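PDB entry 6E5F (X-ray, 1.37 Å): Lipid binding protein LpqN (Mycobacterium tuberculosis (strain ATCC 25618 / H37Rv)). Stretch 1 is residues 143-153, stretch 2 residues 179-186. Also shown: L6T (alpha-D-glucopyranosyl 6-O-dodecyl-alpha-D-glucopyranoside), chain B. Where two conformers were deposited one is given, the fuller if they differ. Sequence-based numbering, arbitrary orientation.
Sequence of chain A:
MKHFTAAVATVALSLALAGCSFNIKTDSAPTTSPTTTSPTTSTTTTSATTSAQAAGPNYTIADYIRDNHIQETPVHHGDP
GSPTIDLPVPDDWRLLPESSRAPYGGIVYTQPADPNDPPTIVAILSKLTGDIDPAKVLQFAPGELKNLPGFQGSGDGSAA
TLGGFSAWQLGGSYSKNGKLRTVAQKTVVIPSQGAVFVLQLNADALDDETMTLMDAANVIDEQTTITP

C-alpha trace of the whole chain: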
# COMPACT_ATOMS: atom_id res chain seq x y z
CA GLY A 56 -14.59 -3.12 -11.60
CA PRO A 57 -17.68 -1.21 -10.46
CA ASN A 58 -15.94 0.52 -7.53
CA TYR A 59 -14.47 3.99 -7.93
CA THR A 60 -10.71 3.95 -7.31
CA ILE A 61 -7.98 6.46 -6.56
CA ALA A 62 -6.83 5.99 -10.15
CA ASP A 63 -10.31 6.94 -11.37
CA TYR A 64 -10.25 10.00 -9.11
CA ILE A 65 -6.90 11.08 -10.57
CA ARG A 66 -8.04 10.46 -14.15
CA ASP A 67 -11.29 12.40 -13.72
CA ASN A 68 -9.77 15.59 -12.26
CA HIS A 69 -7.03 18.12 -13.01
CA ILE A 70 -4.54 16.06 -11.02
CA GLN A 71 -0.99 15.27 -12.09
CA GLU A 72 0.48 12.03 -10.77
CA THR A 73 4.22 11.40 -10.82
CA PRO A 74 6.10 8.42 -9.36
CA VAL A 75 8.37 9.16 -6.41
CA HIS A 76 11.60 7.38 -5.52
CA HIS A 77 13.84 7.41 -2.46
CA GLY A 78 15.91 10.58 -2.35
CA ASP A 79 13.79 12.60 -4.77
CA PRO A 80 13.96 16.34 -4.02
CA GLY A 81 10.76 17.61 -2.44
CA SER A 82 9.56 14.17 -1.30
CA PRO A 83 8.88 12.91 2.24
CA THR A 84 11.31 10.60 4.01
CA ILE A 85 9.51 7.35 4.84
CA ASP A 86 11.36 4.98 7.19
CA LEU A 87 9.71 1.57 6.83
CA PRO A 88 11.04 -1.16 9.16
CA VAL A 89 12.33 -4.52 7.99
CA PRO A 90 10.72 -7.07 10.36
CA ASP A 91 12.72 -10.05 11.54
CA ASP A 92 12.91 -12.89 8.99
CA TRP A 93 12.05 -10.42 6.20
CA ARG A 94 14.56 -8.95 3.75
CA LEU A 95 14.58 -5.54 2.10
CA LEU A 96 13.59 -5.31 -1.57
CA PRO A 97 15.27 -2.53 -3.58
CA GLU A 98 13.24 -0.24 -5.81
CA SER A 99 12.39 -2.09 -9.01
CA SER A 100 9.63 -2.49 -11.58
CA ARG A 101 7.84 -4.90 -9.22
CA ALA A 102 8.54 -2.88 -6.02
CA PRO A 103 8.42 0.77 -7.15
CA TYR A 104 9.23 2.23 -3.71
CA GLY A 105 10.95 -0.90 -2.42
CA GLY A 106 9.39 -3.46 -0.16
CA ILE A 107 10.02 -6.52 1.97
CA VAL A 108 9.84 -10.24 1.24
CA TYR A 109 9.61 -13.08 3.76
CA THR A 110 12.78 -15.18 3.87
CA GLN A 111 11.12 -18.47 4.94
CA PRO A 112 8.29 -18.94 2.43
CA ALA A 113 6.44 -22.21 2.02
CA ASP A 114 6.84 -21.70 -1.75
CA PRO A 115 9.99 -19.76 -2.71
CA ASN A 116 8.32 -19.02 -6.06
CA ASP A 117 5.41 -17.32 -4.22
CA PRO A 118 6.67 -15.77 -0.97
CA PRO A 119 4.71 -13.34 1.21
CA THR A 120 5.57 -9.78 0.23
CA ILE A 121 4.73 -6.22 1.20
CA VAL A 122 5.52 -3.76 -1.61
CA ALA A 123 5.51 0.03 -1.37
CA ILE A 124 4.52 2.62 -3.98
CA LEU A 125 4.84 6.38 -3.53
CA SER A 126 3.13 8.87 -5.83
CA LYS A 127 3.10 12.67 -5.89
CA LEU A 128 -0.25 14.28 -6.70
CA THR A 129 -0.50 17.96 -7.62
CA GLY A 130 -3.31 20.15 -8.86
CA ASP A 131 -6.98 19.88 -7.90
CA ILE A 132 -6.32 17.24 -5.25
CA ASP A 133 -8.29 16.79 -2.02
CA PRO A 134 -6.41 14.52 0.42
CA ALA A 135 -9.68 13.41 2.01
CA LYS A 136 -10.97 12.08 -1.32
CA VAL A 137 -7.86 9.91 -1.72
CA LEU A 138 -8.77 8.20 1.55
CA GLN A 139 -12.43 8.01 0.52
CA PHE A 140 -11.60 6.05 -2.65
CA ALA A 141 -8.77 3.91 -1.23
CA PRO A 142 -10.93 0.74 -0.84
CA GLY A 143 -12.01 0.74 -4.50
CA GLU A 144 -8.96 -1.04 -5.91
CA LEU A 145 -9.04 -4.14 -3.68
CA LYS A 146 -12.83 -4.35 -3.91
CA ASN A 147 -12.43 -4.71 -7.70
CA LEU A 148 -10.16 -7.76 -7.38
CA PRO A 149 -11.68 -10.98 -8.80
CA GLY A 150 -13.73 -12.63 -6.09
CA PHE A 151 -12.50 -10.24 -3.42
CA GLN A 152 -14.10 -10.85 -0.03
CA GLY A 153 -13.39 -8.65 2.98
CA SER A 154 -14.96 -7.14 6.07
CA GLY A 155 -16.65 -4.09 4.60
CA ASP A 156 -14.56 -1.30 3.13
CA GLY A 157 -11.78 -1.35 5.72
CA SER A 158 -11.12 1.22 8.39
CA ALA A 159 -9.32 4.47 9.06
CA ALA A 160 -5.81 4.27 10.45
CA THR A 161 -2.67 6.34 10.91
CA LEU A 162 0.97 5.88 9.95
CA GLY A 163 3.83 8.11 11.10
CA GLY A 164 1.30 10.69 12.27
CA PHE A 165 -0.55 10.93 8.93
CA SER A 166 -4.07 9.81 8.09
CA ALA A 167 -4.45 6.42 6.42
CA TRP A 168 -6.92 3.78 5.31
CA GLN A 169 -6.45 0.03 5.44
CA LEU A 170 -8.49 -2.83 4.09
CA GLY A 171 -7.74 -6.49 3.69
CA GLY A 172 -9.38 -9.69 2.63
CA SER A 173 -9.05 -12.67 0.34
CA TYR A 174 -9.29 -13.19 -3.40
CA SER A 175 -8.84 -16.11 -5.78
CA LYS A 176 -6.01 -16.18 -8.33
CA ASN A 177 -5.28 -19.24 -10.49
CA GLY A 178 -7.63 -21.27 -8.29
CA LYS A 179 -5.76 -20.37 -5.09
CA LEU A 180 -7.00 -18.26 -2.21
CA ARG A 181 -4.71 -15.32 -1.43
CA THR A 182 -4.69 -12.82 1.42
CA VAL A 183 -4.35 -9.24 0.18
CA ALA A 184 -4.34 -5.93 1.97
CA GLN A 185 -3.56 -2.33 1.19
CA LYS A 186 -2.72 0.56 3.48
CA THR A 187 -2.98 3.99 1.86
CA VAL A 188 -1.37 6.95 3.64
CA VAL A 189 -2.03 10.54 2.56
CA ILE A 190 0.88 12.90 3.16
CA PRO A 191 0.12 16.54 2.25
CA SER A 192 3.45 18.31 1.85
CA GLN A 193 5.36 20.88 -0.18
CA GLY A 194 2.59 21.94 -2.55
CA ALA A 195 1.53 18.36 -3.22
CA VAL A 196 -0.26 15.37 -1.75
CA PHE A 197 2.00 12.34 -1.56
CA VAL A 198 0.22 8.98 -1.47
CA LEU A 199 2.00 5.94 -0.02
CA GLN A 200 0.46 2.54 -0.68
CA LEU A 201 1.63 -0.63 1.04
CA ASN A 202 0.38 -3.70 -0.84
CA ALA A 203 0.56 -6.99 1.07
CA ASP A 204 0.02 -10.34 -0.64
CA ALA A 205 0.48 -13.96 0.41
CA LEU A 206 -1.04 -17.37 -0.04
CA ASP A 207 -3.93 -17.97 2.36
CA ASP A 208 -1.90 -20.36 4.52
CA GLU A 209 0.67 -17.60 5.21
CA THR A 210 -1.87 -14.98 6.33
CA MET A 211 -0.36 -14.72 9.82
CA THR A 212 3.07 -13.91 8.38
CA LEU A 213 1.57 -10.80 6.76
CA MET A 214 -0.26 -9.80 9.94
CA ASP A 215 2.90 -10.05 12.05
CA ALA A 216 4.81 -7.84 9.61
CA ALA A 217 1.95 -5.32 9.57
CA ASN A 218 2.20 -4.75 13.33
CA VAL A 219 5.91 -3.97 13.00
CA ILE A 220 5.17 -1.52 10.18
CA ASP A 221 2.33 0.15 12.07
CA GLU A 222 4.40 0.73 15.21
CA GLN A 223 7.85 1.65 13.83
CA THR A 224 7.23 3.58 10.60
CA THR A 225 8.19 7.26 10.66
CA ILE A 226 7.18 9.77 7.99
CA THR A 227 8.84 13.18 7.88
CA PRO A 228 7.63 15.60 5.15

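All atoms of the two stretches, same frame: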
# COMPACT_ATOMS: atom_id res chain seq x y z
N GLY A 143 -11.47 1.16 -3.21
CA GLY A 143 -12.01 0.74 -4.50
C GLY A 143 -11.17 -0.32 -5.19
O GLY A 143 -11.70 -1.27 -5.76
N GLU A 144 -9.84 -0.16 -5.15
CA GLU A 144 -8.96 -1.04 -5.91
C GLU A 144 -9.10 -2.50 -5.46
O GLU A 144 -9.34 -3.39 -6.29
CB GLU A 144 -7.51 -0.57 -5.78
CG GLU A 144 -6.52 -1.41 -6.57
CD GLU A 144 -5.09 -0.94 -6.43
OE1 GLU A 144 -4.18 -1.59 -6.98
OE2 GLU A 144 -4.87 0.09 -5.76
N LEU A 145 -8.93 -2.76 -4.17
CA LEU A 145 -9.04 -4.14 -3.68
C LEU A 145 -10.43 -4.69 -3.92
O LEU A 145 -10.59 -5.86 -4.27
CB LEU A 145 -8.69 -4.22 -2.20
CG LEU A 145 -7.26 -3.91 -1.73
CD1 LEU A 145 -6.90 -4.79 -0.54
CD2 LEU A 145 -6.23 -4.03 -2.84
N LYS A 146 -11.46 -3.86 -3.73
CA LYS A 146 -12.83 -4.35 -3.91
C LYS A 146 -13.11 -4.76 -5.35
O LYS A 146 -14.07 -5.51 -5.59
CB LYS A 146 -13.83 -3.29 -3.44
CG LYS A 146 -13.84 -3.09 -1.94
CD LYS A 146 -14.71 -1.92 -1.52
CE LYS A 146 -16.19 -2.18 -1.79
NZ LYS A 146 -17.03 -0.98 -1.48
N ASN A 147 -12.29 -4.32 -6.31
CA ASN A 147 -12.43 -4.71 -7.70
C ASN A 147 -11.66 -5.98 -8.05
O ASN A 147 -11.76 -6.45 -9.19
CB ASN A 147 -11.97 -3.57 -8.62
CG ASN A 147 -12.91 -2.38 -8.61
OD1 ASN A 147 -14.08 -2.50 -8.23
ND2 ASN A 147 -12.41 -1.23 -9.04
N LEU A 148 -10.90 -6.53 -7.11
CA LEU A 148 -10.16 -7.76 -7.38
C LEU A 148 -11.13 -8.91 -7.64
O LEU A 148 -12.21 -8.96 -7.04
CB LEU A 148 -9.27 -8.10 -6.19
CG LEU A 148 -7.75 -8.13 -6.33
CD1 LEU A 148 -7.23 -7.30 -7.50
CD2 LEU A 148 -7.12 -7.64 -5.04
N PRO A 149 -10.77 -9.85 -8.51
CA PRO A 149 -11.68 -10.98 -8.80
C PRO A 149 -12.01 -11.77 -7.55
O PRO A 149 -11.12 -12.31 -6.88
CB PRO A 149 -10.88 -11.82 -9.81
CG PRO A 149 -9.90 -10.89 -10.40
CD PRO A 149 -9.54 -9.92 -9.32
N GLY A 150 -13.29 -11.86 -7.24
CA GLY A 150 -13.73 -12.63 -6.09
C GLY A 150 -13.22 -12.09 -4.77
O GLY A 150 -13.05 -12.87 -3.82
N PHE A 151 -12.95 -10.80 -4.68
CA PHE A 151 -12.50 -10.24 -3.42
C PHE A 151 -13.60 -10.39 -2.37
O PHE A 151 -14.78 -10.20 -2.65
CB PHE A 151 -12.13 -8.76 -3.57
CG PHE A 151 -11.69 -8.13 -2.28
CD1 PHE A 151 -10.40 -8.32 -1.80
CD2 PHE A 151 -12.56 -7.35 -1.54
CE1 PHE A 151 -10.00 -7.76 -0.62
CE2 PHE A 151 -12.16 -6.78 -0.35
CZ PHE A 151 -10.87 -6.98 0.11
N GLN A 152 -13.19 -10.74 -1.16
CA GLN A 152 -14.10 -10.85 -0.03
C GLN A 152 -13.38 -10.29 1.19
O GLN A 152 -12.30 -10.75 1.54
CB GLN A 152 -14.52 -12.31 0.20
CG GLN A 152 -13.37 -13.29 0.28
CD GLN A 152 -13.71 -14.65 -0.30
OE1 GLN A 152 -13.14 -15.06 -1.31
NE2 GLN A 152 -14.63 -15.36 0.34
N GLY A 153 -13.98 -9.28 1.81
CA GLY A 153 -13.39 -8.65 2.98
C GLY A 153 -14.48 -8.20 3.93
O GLY A 153 -15.67 -8.34 3.65
N LYS A 179 -6.39 -20.34 -6.40
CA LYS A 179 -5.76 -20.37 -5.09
C LYS A 179 -6.20 -19.15 -4.31
O LYS A 179 -6.19 -18.03 -4.84
CB LYS A 179 -4.24 -20.37 -5.23
CG LYS A 179 -3.72 -21.47 -6.14
CD LYS A 179 -2.23 -21.35 -6.36
CE LYS A 179 -1.76 -22.33 -7.42
NZ LYS A 179 -0.71 -23.25 -6.91
N LEU A 180 -6.58 -19.36 -3.06
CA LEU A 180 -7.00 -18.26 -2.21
C LEU A 180 -5.76 -17.50 -1.73
O LEU A 180 -4.79 -18.11 -1.28
CB LEU A 180 -7.79 -18.78 -1.01
CG LEU A 180 -8.61 -17.74 -0.25
CD1 LEU A 180 -9.68 -17.13 -1.15
CD2 LEU A 180 -9.24 -18.36 0.99
N ARG A 181 -5.81 -16.18 -1.84
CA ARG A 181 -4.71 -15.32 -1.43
C ARG A 181 -5.22 -14.27 -0.46
O ARG A 181 -6.34 -13.77 -0.62
CB ARG A 181 -4.08 -14.61 -2.64
CG ARG A 181 -3.67 -15.54 -3.77
CD ARG A 181 -2.83 -14.81 -4.81
NE ARG A 181 -1.55 -14.39 -4.25
CZ ARG A 181 -0.46 -15.15 -4.22
NH1 ARG A 181 -0.47 -16.37 -4.74
NH2 ARG A 181 0.66 -14.69 -3.67
N THR A 182 -4.41 -13.94 0.53
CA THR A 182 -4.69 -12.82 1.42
C THR A 182 -4.04 -11.57 0.84
O THR A 182 -2.86 -11.59 0.47
CB THR A 182 -4.14 -13.10 2.81
OG1 THR A 182 -4.84 -14.23 3.37
CG2 THR A 182 -4.31 -11.90 3.72
N VAL A 183 -4.82 -10.50 0.74
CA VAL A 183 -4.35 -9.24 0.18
C VAL A 183 -4.79 -8.12 1.10
O VAL A 183 -5.86 -8.17 1.72
CB VAL A 183 -4.88 -9.03 -1.25
CG1 VAL A 183 -6.40 -8.87 -1.25
CG2 VAL A 183 -4.21 -7.83 -1.89
N ALA A 184 -3.96 -7.09 1.19
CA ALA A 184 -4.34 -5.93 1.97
C ALA A 184 -3.59 -4.73 1.43
O ALA A 184 -2.52 -4.87 0.81
CB ALA A 184 -4.02 -6.11 3.44
N GLN A 185 -4.16 -3.57 1.67
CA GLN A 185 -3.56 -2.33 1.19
C GLN A 185 -3.77 -1.25 2.23
O GLN A 185 -4.90 -0.98 2.64
CB GLN A 185 -4.18 -1.92 -0.14
CG GLN A 185 -3.56 -0.68 -0.74
CD GLN A 185 -4.23 -0.30 -2.03
OE1 GLN A 185 -5.38 0.14 -2.03
NE2 GLN A 185 -3.53 -0.46 -3.14
N LYS A 186 -2.67 -0.63 2.64
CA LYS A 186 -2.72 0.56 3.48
C LYS A 186 -2.34 1.76 2.62
O LYS A 186 -1.29 1.75 1.98
CB LYS A 186 -1.78 0.45 4.68
CG LYS A 186 -2.00 1.56 5.72
CD LYS A 186 -1.34 1.24 7.06
CE LYS A 186 -1.90 2.12 8.17
NZ LYS A 186 -1.46 1.70 9.53
C1 L6T B . -12.63 -12.16 4.71
C2 L6T B . -12.11 -13.31 3.87
C3 L6T B . -11.21 -14.20 4.70
C4 L6T B . -10.08 -13.35 5.26
C5 L6T B . -10.69 -12.24 6.11
C6 L6T B . -9.57 -11.39 6.78
CAA L6T B . -14.14 -11.58 6.39
CAO L6T B . -16.09 -12.10 5.12
CAP L6T B . -17.08 -11.53 4.11
CAR L6T B . -16.83 -12.55 6.37
CAT L6T B . -15.82 -13.11 7.35
CAV L6T B . -14.82 -12.03 7.68
CAX L6T B . -7.90 -9.92 6.07
CAY L6T B . -6.52 -10.28 6.71
CAZ L6T B . -5.66 -9.12 6.22
CBA L6T B . -4.42 -9.08 7.11
CBB L6T B . -3.40 -8.48 6.13
CBC L6T B . -2.51 -7.56 6.91
CBD L6T B . -1.57 -6.85 5.88
CBE L6T B . -1.12 -5.58 6.55
CBF L6T B . -1.72 -4.29 5.88
CBG L6T B . -0.95 -3.97 4.58
CBH L6T B . 0.52 -3.76 4.86
CBI L6T B . 0.81 -2.91 6.10
O1 L6T B . -13.43 -12.67 5.79
O2 L6T B . -13.22 -14.09 3.39
O3 L6T B . -10.69 -15.25 3.89
O4 L6T B . -9.23 -14.18 6.05
O5 L6T B . -11.52 -11.41 5.26
O6 L6T B . -8.68 -11.08 5.75
OAN L6T B . -15.13 -11.08 5.46
OAQ L6T B . -17.68 -10.35 4.64
OAS L6T B . -17.79 -13.56 6.03
OAU L6T B . -16.49 -13.53 8.55
OAW L6T B . -13.83 -12.54 8.59
O HOH W 1 -6.11 1.92 -4.12
O HOH W 2 -7.98 -0.86 -2.22

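Val183 lies at the apolar centre of this contact. Its CA-to-CB bond points toward stretch 1, and its CG1 methyl meets three side chains there. Phe151 CE1 lies 3.8 Å from Val183 CG1, Leu148 CD2 lies 4.0 Å from it, and Leu145 CD1 lies 4.2 Å from it. The methyl sits at the edge of the Phe151 ring, near its plane, so this is van der Waals packing and not a stack.

Stretch 2 is a strand throughout. Residues 143-146 of stretch 1 are helical, and a type II turn from Leu148 to Phe151 follows. The turn is closed by Phe151 N to Leu148 O at 3.1 Å. It helps bring Leu148 and Phe151 to the same valine as Leu145. Gly150 has positive phi, which suits glycine.

Leu145 also packs along the strand backbone, with its CD1 3.8 Å from Ala184 CA. Ala184 CB points away from stretch 1 and lies 3.5 Å from CBD of the L6T alkyl chain.

The polar edge is at Gln185. Its NE2 donates a nearly straight hydrogen bond to Glu144 OE2, at 3.0 Å. Gln185 OE1 accepts from water 2 at 2.8 Å. That water accepts from Leu145 N at 2.9 Å, bridging helix backbone and strand side chain.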